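Local coordinates for protein sortase (Actinomyces oris, PDB 2XWG) that probably acts as a pilin-polymerising class C sortase in fimbrial assembly, a cysteine transpeptidase whose crystallised part, including the sortase domain, binds calcium, at residues Asp76-Ser81 and Thr209-Thr214; Ile188-Pro193 and Asn219-Leu224. All coordinates share one frame; numbering follows the deposited sequence.

In the fold
Both contacts meet at the active-site cleft of the sortase domain and share one sheet, since strands 206-214 and 221-229 are neighbours in it. Contact 1 is buried and lays a loop between two helices on strand 206-214; its chemistry is that of an aromatic ring, a sulfur and apolar side chains, with a calcium ion on the side of the loop away from the strand. Contact 2 is partly exposed and lies further from the centre of the chain, where backbone bonds join strand 179-191 to strand 221-229. The two are tied together by the salt bridge from D76 to R222 and by I211 packing against L224.

Contact 1. Residues Asp76-Ser81 and Thr209-Thr214; sequences DPWLES and TLITCT. With CA (calcium ion), chain F.
The sulfur of C213, the predicted acyl-thioester cysteine, is covered by an indole: SG lies 3.6 Å from the centroid of the six-membered ring of W78 and only 14° off the ring normal, a sulfur-aromatic contact over the face. P77 CB sits against the opposite face, nearer the rim, so the ring is held between a proline and the cysteine sulfur. W78 carries its CG anti to its own carbonyl carbon (chi1 -67°), which sends the indole toward the strand; there CH2 comes within 3.7 Å of I211 O, met at the ring edge, and CZ3 touches I211 CG1 at 4.1 Å. P77 CG adds an apolar contact with I211 CG2 at 4.3 Å. D76-P77-W78 matches the lid motif of class C sortases, in which a loop lies across the catalytic cleft, consistent with a closed active site here; W78 also meets the ring of H151, the other predicted catalytic residue. An Asx turn shapes the lid, with W78 N bonded to D76 OD2 at 3.0 Å from above the carboxylate plane. Calcium holds the loop on the side away from the strand through P77 O (2.5 Å) and E80 O (2.6 Å), with T120 OG1 and two waters as further ligands.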
ATOM      1  N   ASP A  76      11.503  -6.061   3.422  1.00 49.19           N
ATOM      2  CA  ASP A  76      11.354  -5.460   2.091  1.00 44.79           C
ATOM      3  C   ASP A  76      10.350  -6.228   1.203  1.00 41.18           C
ATOM      4  O   ASP A  76      10.338  -7.466   1.182  1.00 40.10           O
ATOM      5  CB  ASP A  76      12.715  -5.373   1.401  1.00 42.84           C
ATOM      6  CG  ASP A  76      12.654  -4.689   0.034  1.00 43.11           C
ATOM      7  OD1 ASP A  76      12.370  -3.463  -0.051  1.00 43.07           O
ATOM      8  OD2 ASP A  76      12.944  -5.377  -0.963  1.00 42.65           O
ATOM      9  N   PRO A  77       9.501  -5.493   0.468  1.00 37.78           N
ATOM     10  CA  PRO A  77       8.529  -6.143  -0.422  1.00 38.64           C
ATOM     11  C   PRO A  77       9.173  -7.050  -1.475  1.00 39.60           C
ATOM     12  O   PRO A  77       8.530  -7.998  -1.910  1.00 37.48           O
ATOM     13  CB  PRO A  77       7.818  -4.956  -1.091  1.00 35.99           C
ATOM     14  CG  PRO A  77       7.958  -3.833  -0.102  1.00 34.45           C
ATOM     15  CD  PRO A  77       9.328  -4.027   0.497  1.00 35.75           C
ATOM     16  N   TRP A  78      10.416  -6.769  -1.860  1.00 36.26           N
ATOM     17  CA  TRP A  78      11.074  -7.505  -2.938  1.00 36.08           C
ATOM     18  C   TRP A  78      12.029  -8.594  -2.473  1.00 36.85           C
ATOM     19  O   TRP A  78      12.657  -9.261  -3.287  1.00 40.12           O
ATOM     20  CB  TRP A  78      11.810  -6.537  -3.872  1.00 32.97           C
ATOM     21  CG  TRP A  78      10.870  -5.647  -4.641  1.00 37.07           C
ATOM     22  CD1 TRP A  78      10.398  -5.849  -5.913  1.00 33.73           C
ATOM     23  CD2 TRP A  78      10.265  -4.433  -4.181  1.00 33.08           C
ATOM     24  NE1 TRP A  78       9.552  -4.826  -6.269  1.00 31.97           N
ATOM     25  CE2 TRP A  78       9.454  -3.944  -5.227  1.00 28.40           C
ATOM     26  CE3 TRP A  78      10.339  -3.708  -2.996  1.00 31.83           C
ATOM     27  CZ2 TRP A  78       8.728  -2.768  -5.121  1.00 28.36           C
ATOM     28  CZ3 TRP A  78       9.617  -2.532  -2.892  1.00 33.49           C
ATOM     29  CH2 TRP A  78       8.820  -2.076  -3.949  1.00 31.30           C
ATOM     30  N   LEU A  79      12.143  -8.774  -1.168  1.00 39.38           N
ATOM     31  CA  LEU A  79      12.941  -9.862  -0.633  1.00 41.03           C
ATOM     32  C   LEU A  79      12.368 -11.162  -1.169  1.00 41.96           C
ATOM     33  O   LEU A  79      12.999 -11.876  -1.962  1.00 40.39           O
ATOM     34  CB  LEU A  79      12.849  -9.886   0.892  1.00 44.33           C
ATOM     35  CG  LEU A  79      13.788 -10.913   1.523  1.00 53.88           C
ATOM     36  CD1 LEU A  79      15.219 -10.365   1.443  1.00 53.09           C
ATOM     37  CD2 LEU A  79      13.416 -11.246   2.959  1.00 49.42           C
ATOM     38  N   GLU A  80      11.154 -11.446  -0.720  1.00 45.79           N
ATOM     39  CA  GLU A  80      10.433 -12.643  -1.110  1.00 48.06           C
ATOM     40  C   GLU A  80       9.630 -12.424  -2.404  1.00 47.36           C
ATOM     41  O   GLU A  80       9.009 -11.376  -2.602  1.00 40.95           O
ATOM     42  CB  GLU A  80       9.513 -13.070   0.037  1.00 49.52           C
ATOM     43  CG  GLU A  80       8.840 -14.405  -0.190  1.00 56.31           C
ATOM     44  CD  GLU A  80       9.802 -15.429  -0.784  1.00 65.15           C
ATOM     45  OE1 GLU A  80      11.044 -15.253  -0.609  1.00 65.11           O
ATOM     46  OE2 GLU A  80       9.316 -16.399  -1.427  1.00 58.73           O
ATOM     47  N   SER A  81       9.654 -13.400  -3.301  1.00 47.22           N
ATOM     48  CA  SER A  81       8.913 -13.249  -4.548  1.00 46.36           C
ATOM     49  C   SER A  81       7.647 -14.107  -4.573  1.00 48.60           C
ATOM     50  O   SER A  81       6.791 -13.920  -5.432  1.00 48.38           O
ATOM     51  CB  SER A  81       9.793 -13.588  -5.752  1.00 43.73           C
ATOM     52  OG  SER A  81       9.916 -14.990  -5.907  1.00 50.78           O
ATOM     53  N   THR A 209       1.817   4.785   2.735  1.00 32.10           N
ATOM     54  CA  THR A 209       3.080   4.915   2.018  1.00 34.02           C
ATOM     55  C   THR A 209       3.095   4.142   0.694  1.00 33.96           C
ATOM     56  O   THR A 209       2.817   2.935   0.656  1.00 33.33           O
ATOM     57  CB  THR A 209       4.256   4.424   2.868  1.00 37.67           C
ATOM     58  OG1 THR A 209       4.290   5.165   4.092  1.00 44.47           O
ATOM     59  CG2 THR A 209       5.571   4.630   2.131  1.00 33.74           C
ATOM     60  N   LEU A 210       3.417   4.854  -0.384  1.00 30.61           N
ATOM     61  CA  LEU A 210       3.685   4.253  -1.675  1.00 27.04           C
ATOM     62  C   LEU A 210       5.173   3.908  -1.776  1.00 31.02           C
ATOM     63  O   LEU A 210       6.029   4.790  -1.711  1.00 35.11           O
ATOM     64  CB  LEU A 210       3.313   5.247  -2.766  1.00 25.79           C
ATOM     65  CG  LEU A 210       1.952   5.921  -2.561  1.00 25.83           C
ATOM     66  CD1 LEU A 210       1.682   6.934  -3.645  1.00 23.20           C
ATOM     67  CD2 LEU A 210       0.821   4.899  -2.525  1.00 22.02           C
ATOM     68  N   ILE A 211       5.511   2.639  -1.945  1.00 27.51           N
ATOM     69  CA  ILE A 211       6.921   2.312  -2.048  1.00 29.37           C
ATOM     70  C   ILE A 211       7.282   1.699  -3.387  1.00 31.62           C
ATOM     71  O   ILE A 211       6.575   0.844  -3.877  1.00 29.86           O
ATOM     72  CB  ILE A 211       7.340   1.362  -0.934  1.00 33.00           C
ATOM     73  CG1 ILE A 211       8.830   1.035  -1.040  1.00 35.56           C
ATOM     74  CG2 ILE A 211       6.528   0.096  -0.989  1.00 28.75           C
ATOM     75  CD1 ILE A 211       9.358   0.253   0.154  1.00 32.62           C
ATOM     76  N   THR A 212       8.385   2.148  -3.981  1.00 34.80           N
ATOM     77  CA  THR A 212       8.892   1.543  -5.206  1.00 29.05           C
ATOM     78  C   THR A 212      10.410   1.352  -5.125  1.00 34.51           C
ATOM     79  O   THR A 212      11.049   1.740  -4.142  1.00 36.46           O
ATOM     80  CB  THR A 212       8.558   2.407  -6.408  1.00 26.46           C
ATOM     81  OG1 THR A 212       8.937   1.725  -7.602  1.00 28.46           O
ATOM     82  CG2 THR A 212       9.311   3.675  -6.337  1.00 31.14           C
ATOM     83  N   CYS A 213      10.994   0.732  -6.144  1.00 36.47           N
ATOM     84  CA  CYS A 213      12.440   0.590  -6.198  1.00 37.04           C
ATOM     85  C   CYS A 213      13.070   1.776  -6.880  1.00 38.36           C
ATOM     86  O   CYS A 213      12.428   2.447  -7.690  1.00 41.52           O
ATOM     87  CB  CYS A 213      12.804  -0.676  -6.933  1.00 35.88           C
ATOM     88  SG  CYS A 213      12.369  -2.063  -5.951  1.00 43.65           S
ATOM     89  N   THR A 214      14.328   2.038  -6.547  1.00 35.01           N
ATOM     90  CA  THR A 214      15.053   3.178  -7.102  1.00 34.51           C
ATOM     91  C   THR A 214      16.550   2.983  -6.917  1.00 38.25           C
ATOM     92  O   THR A 214      16.977   2.342  -5.950  1.00 38.42           O
ATOM     93  CB  THR A 214      14.616   4.495  -6.450  1.00 38.50           C
ATOM     94  OG1 THR A 214      14.811   5.578  -7.371  1.00 43.53           O
ATOM     95  CG2 THR A 214      15.393   4.750  -5.168  1.00 35.74           C
TER
HETATM   96 CA    CA F1286       7.040 -10.002  -1.474  1.00 44.82          CA
HETATM   97  O   HOH W   1       8.631  -9.885   0.863  1.00 45.45           O
HETATM   98  O   HOH W   2       5.763 -12.383  -0.578  1.00 41.66           O

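Contact 2. Residues Ile188-Pro193 and Asn219-Leu224; sequences ITVVKP and NSHRLL
An antiparallel strand pair at the edge of the active-site cleft, residues 188-191 against 221-224 with their directions 168° apart, carries R222 next to C213. T189 and L224 form a hydrogen-bonded pair in which L224 N reaches T189 O at 2.9 Å. Further along, R222 N donates to V191 O over 2.9 Å. I188 and L223 lie side by side on the sheet, CG2 to CD1 3.8 Å, while the side chains of V190 and H221 cross at about a right angle, with V190 CG1 3.8 Å from H221 CB. The chain of R222 bends at chi2 (-51°), bringing the guanidinium back beside its own strand. P193 CG covers one face of that group, 3.8 Å from NH2, and R222 NH1 bonds H221 O at 2.6 Å from above the carbonyl plane; NE adds a salt bridge to D76 of the lid. A leucine in place of R222 would probably leave D76 without its charged mate and H221 O without this donor, so that the lid would be less firmly tied to this strand. Against the neighbouring strand 206-214, S220 and H221 both face T214, a classic beta bulge, and the whole is in keeping with the sortase beta-barrel, where an arginine on the strand following the cysteine lines the catalytic cleft.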
ATOM      1  N   ILE A 188       8.960  12.400   1.795  1.00 61.80           N
ATOM      2  CA  ILE A 188       9.594  11.644   0.726  1.00 55.69           C
ATOM      3  C   ILE A 188      11.018  11.342   1.142  1.00 53.15           C
ATOM      4  O   ILE A 188      11.672  12.162   1.776  1.00 61.85           O
ATOM      5  CB  ILE A 188       9.556  12.421  -0.588  1.00 52.60           C
ATOM      6  CG1 ILE A 188       8.123  12.921  -0.827  1.00 50.00           C
ATOM      7  CG2 ILE A 188      10.069  11.558  -1.725  1.00 48.94           C
ATOM      8  CD1 ILE A 188       7.861  13.438  -2.217  1.00 48.62           C
ATOM      9  N   THR A 189      11.495  10.162   0.783  1.00 59.08           N
ATOM     10  CA  THR A 189      12.649   9.589   1.452  1.00 59.75           C
ATOM     11  C   THR A 189      13.198   8.398   0.689  1.00 57.72           C
ATOM     12  O   THR A 189      12.449   7.482   0.372  1.00 56.75           O
ATOM     13  CB  THR A 189      12.236   9.069   2.836  1.00 62.72           C
ATOM     14  OG1 THR A 189      12.022  10.177   3.718  1.00 69.98           O
ATOM     15  CG2 THR A 189      13.319   8.174   3.403  1.00 64.38           C
ATOM     16  N   VAL A 190      14.494   8.405   0.390  1.00 47.23           N
ATOM     17  CA  VAL A 190      15.137   7.256  -0.235  1.00 41.87           C
ATOM     18  C   VAL A 190      15.759   6.462   0.883  1.00 41.26           C
ATOM     19  O   VAL A 190      15.962   6.996   1.951  1.00 49.34           O
ATOM     20  CB  VAL A 190      16.163   7.692  -1.271  1.00 41.77           C
ATOM     21  CG1 VAL A 190      17.008   6.525  -1.710  1.00 37.41           C
ATOM     22  CG2 VAL A 190      15.436   8.293  -2.459  1.00 40.88           C
ATOM     23  N   VAL A 191      16.029   5.184   0.680  1.00 39.57           N
ATOM     24  CA  VAL A 191      16.302   4.330   1.822  1.00 40.14           C
ATOM     25  C   VAL A 191      16.841   2.995   1.354  1.00 44.50           C
ATOM     26  O   VAL A 191      16.665   2.634   0.211  1.00 47.31           O
ATOM     27  CB  VAL A 191      15.024   4.172   2.683  1.00 44.94           C
ATOM     28  CG1 VAL A 191      14.692   2.701   2.968  1.00 43.99           C
ATOM     29  CG2 VAL A 191      15.147   4.975   3.957  1.00 44.71           C
ATOM     30  N   LYS A 192      17.542   2.282   2.220  1.00 53.28           N
ATOM     31  CA  LYS A 192      18.065   0.971   1.870  1.00 54.83           C
ATOM     32  C   LYS A 192      16.987  -0.067   2.122  1.00 52.67           C
ATOM     33  O   LYS A 192      16.176   0.101   3.031  1.00 53.02           O
ATOM     34  CB  LYS A 192      19.292   0.638   2.730  1.00 58.86           C
ATOM     35  CG  LYS A 192      20.564   1.355   2.345  1.00 66.08           C
ATOM     36  CD  LYS A 192      21.701   0.963   3.292  1.00 73.82           C
ATOM     37  CE  LYS A 192      22.942   1.828   3.069  1.00 81.21           C
ATOM     38  NZ  LYS A 192      22.637   3.291   3.234  1.00 81.18           N
ATOM     39  N   PRO A 193      17.010  -1.167   1.359  1.00 41.66           N
ATOM     40  CA  PRO A 193      16.028  -2.249   1.429  1.00 44.54           C
ATOM     41  C   PRO A 193      15.737  -2.749   2.843  1.00 52.80           C
ATOM     42  O   PRO A 193      14.589  -3.107   3.180  1.00 47.61           O
ATOM     43  CB  PRO A 193      16.691  -3.360   0.624  1.00 43.86           C
ATOM     44  CG  PRO A 193      17.512  -2.637  -0.365  1.00 44.40           C
ATOM     45  CD  PRO A 193      18.051  -1.443   0.358  1.00 44.81           C
ATOM     46  N   ASN A 219      17.648  -0.395  -8.740  1.00 33.68           N
ATOM     47  CA  ASN A 219      17.008  -0.954  -7.550  1.00 36.37           C
ATOM     48  C   ASN A 219      17.962  -1.206  -6.381  1.00 39.67           C
ATOM     49  O   ASN A 219      17.873  -2.230  -5.716  1.00 44.21           O
ATOM     50  CB  ASN A 219      16.333  -2.284  -7.881  1.00 30.47           C
ATOM     51  CG  ASN A 219      15.139  -2.132  -8.819  1.00 35.42           C
ATOM     52  OD1 ASN A 219      14.911  -1.065  -9.388  1.00 30.87           O
ATOM     53  ND2 ASN A 219      14.361  -3.215  -8.977  1.00 35.20           N
ATOM     54  N   SER A 220      18.862  -0.279  -6.116  1.00 35.20           N
ATOM     55  CA  SER A 220      19.764  -0.442  -4.991  1.00 41.30           C
ATOM     56  C   SER A 220      19.076   0.060  -3.738  1.00 39.60           C
ATOM     57  O   SER A 220      19.446  -0.321  -2.631  1.00 42.83           O
ATOM     58  CB  SER A 220      21.047   0.364  -5.212  1.00 42.64           C
ATOM     59  OG  SER A 220      20.762   1.742  -5.040  1.00 40.97           O
ATOM     60  N   HIS A 221      18.079   0.921  -3.914  1.00 44.31           N
ATOM     61  CA  HIS A 221      17.329   1.482  -2.782  1.00 43.20           C
ATOM     62  C   HIS A 221      15.792   1.354  -2.915  1.00 37.25           C
ATOM     63  O   HIS A 221      15.297   0.588  -3.733  1.00 37.03           O
ATOM     64  CB  HIS A 221      17.722   2.941  -2.561  1.00 42.48           C
ATOM     65  CG  HIS A 221      19.151   3.127  -2.153  1.00 52.74           C
ATOM     66  ND1 HIS A 221      20.187   3.163  -3.064  1.00 55.05           N
ATOM     67  CD2 HIS A 221      19.719   3.294  -0.932  1.00 54.05           C
ATOM     68  CE1 HIS A 221      21.330   3.347  -2.422  1.00 51.76           C
ATOM     69  NE2 HIS A 221      21.074   3.423  -1.128  1.00 53.64           N
ATOM     70  N   ARG A 222      15.060   2.100  -2.083  1.00 35.15           N
ATOM     71  CA  ARG A 222      13.603   2.171  -2.122  1.00 30.45           C
ATOM     72  C   ARG A 222      13.148   3.602  -1.990  1.00 31.87           C
ATOM     73  O   ARG A 222      13.623   4.311  -1.129  1.00 37.08           O
ATOM     74  CB  ARG A 222      12.997   1.416  -0.951  1.00 31.41           C
ATOM     75  CG  ARG A 222      13.381  -0.020  -0.888  1.00 33.78           C
ATOM     76  CD  ARG A 222      13.144  -0.704  -2.196  1.00 26.85           C
ATOM     77  NE  ARG A 222      13.514  -2.108  -2.071  1.00 31.16           N
ATOM     78  CZ  ARG A 222      14.449  -2.703  -2.800  1.00 33.13           C
ATOM     79  NH1 ARG A 222      15.119  -2.006  -3.715  1.00 34.54           N
ATOM     80  NH2 ARG A 222      14.706  -3.996  -2.622  1.00 32.93           N
ATOM     81  N   LEU A 223      12.202   4.027  -2.816  1.00 34.52           N
ATOM     82  CA  LEU A 223      11.641   5.360  -2.664  1.00 34.43           C
ATOM     83  C   LEU A 223      10.311   5.273  -1.902  1.00 36.25           C
ATOM     84  O   LEU A 223       9.428   4.515  -2.285  1.00 38.22           O
ATOM     85  CB  LEU A 223      11.472   6.007  -4.031  1.00 30.25           C
ATOM     86  CG  LEU A 223      10.524   7.194  -4.056  1.00 35.38           C
ATOM     87  CD1 LEU A 223      11.224   8.372  -3.427  1.00 37.88           C
ATOM     88  CD2 LEU A 223      10.118   7.521  -5.488  1.00 33.57           C
ATOM     89  N   LEU A 224      10.185   6.019  -0.805  1.00 41.27           N
ATOM     90  CA  LEU A 224       9.006   5.960   0.059  1.00 33.95           C
ATOM     91  C   LEU A 224       8.331   7.291   0.040  1.00 37.54           C
ATOM     92  O   LEU A 224       8.879   8.256   0.541  1.00 48.82           O
ATOM     93  CB  LEU A 224       9.360   5.660   1.516  1.00 31.25           C
ATOM     94  CG  LEU A 224      10.236   4.482   1.971  1.00 37.81           C
ATOM     95  CD1 LEU A 224       9.760   3.965   3.307  1.00 38.47           C
ATOM     96  CD2 LEU A 224      10.275   3.340   1.008  1.00 37.78           C
TER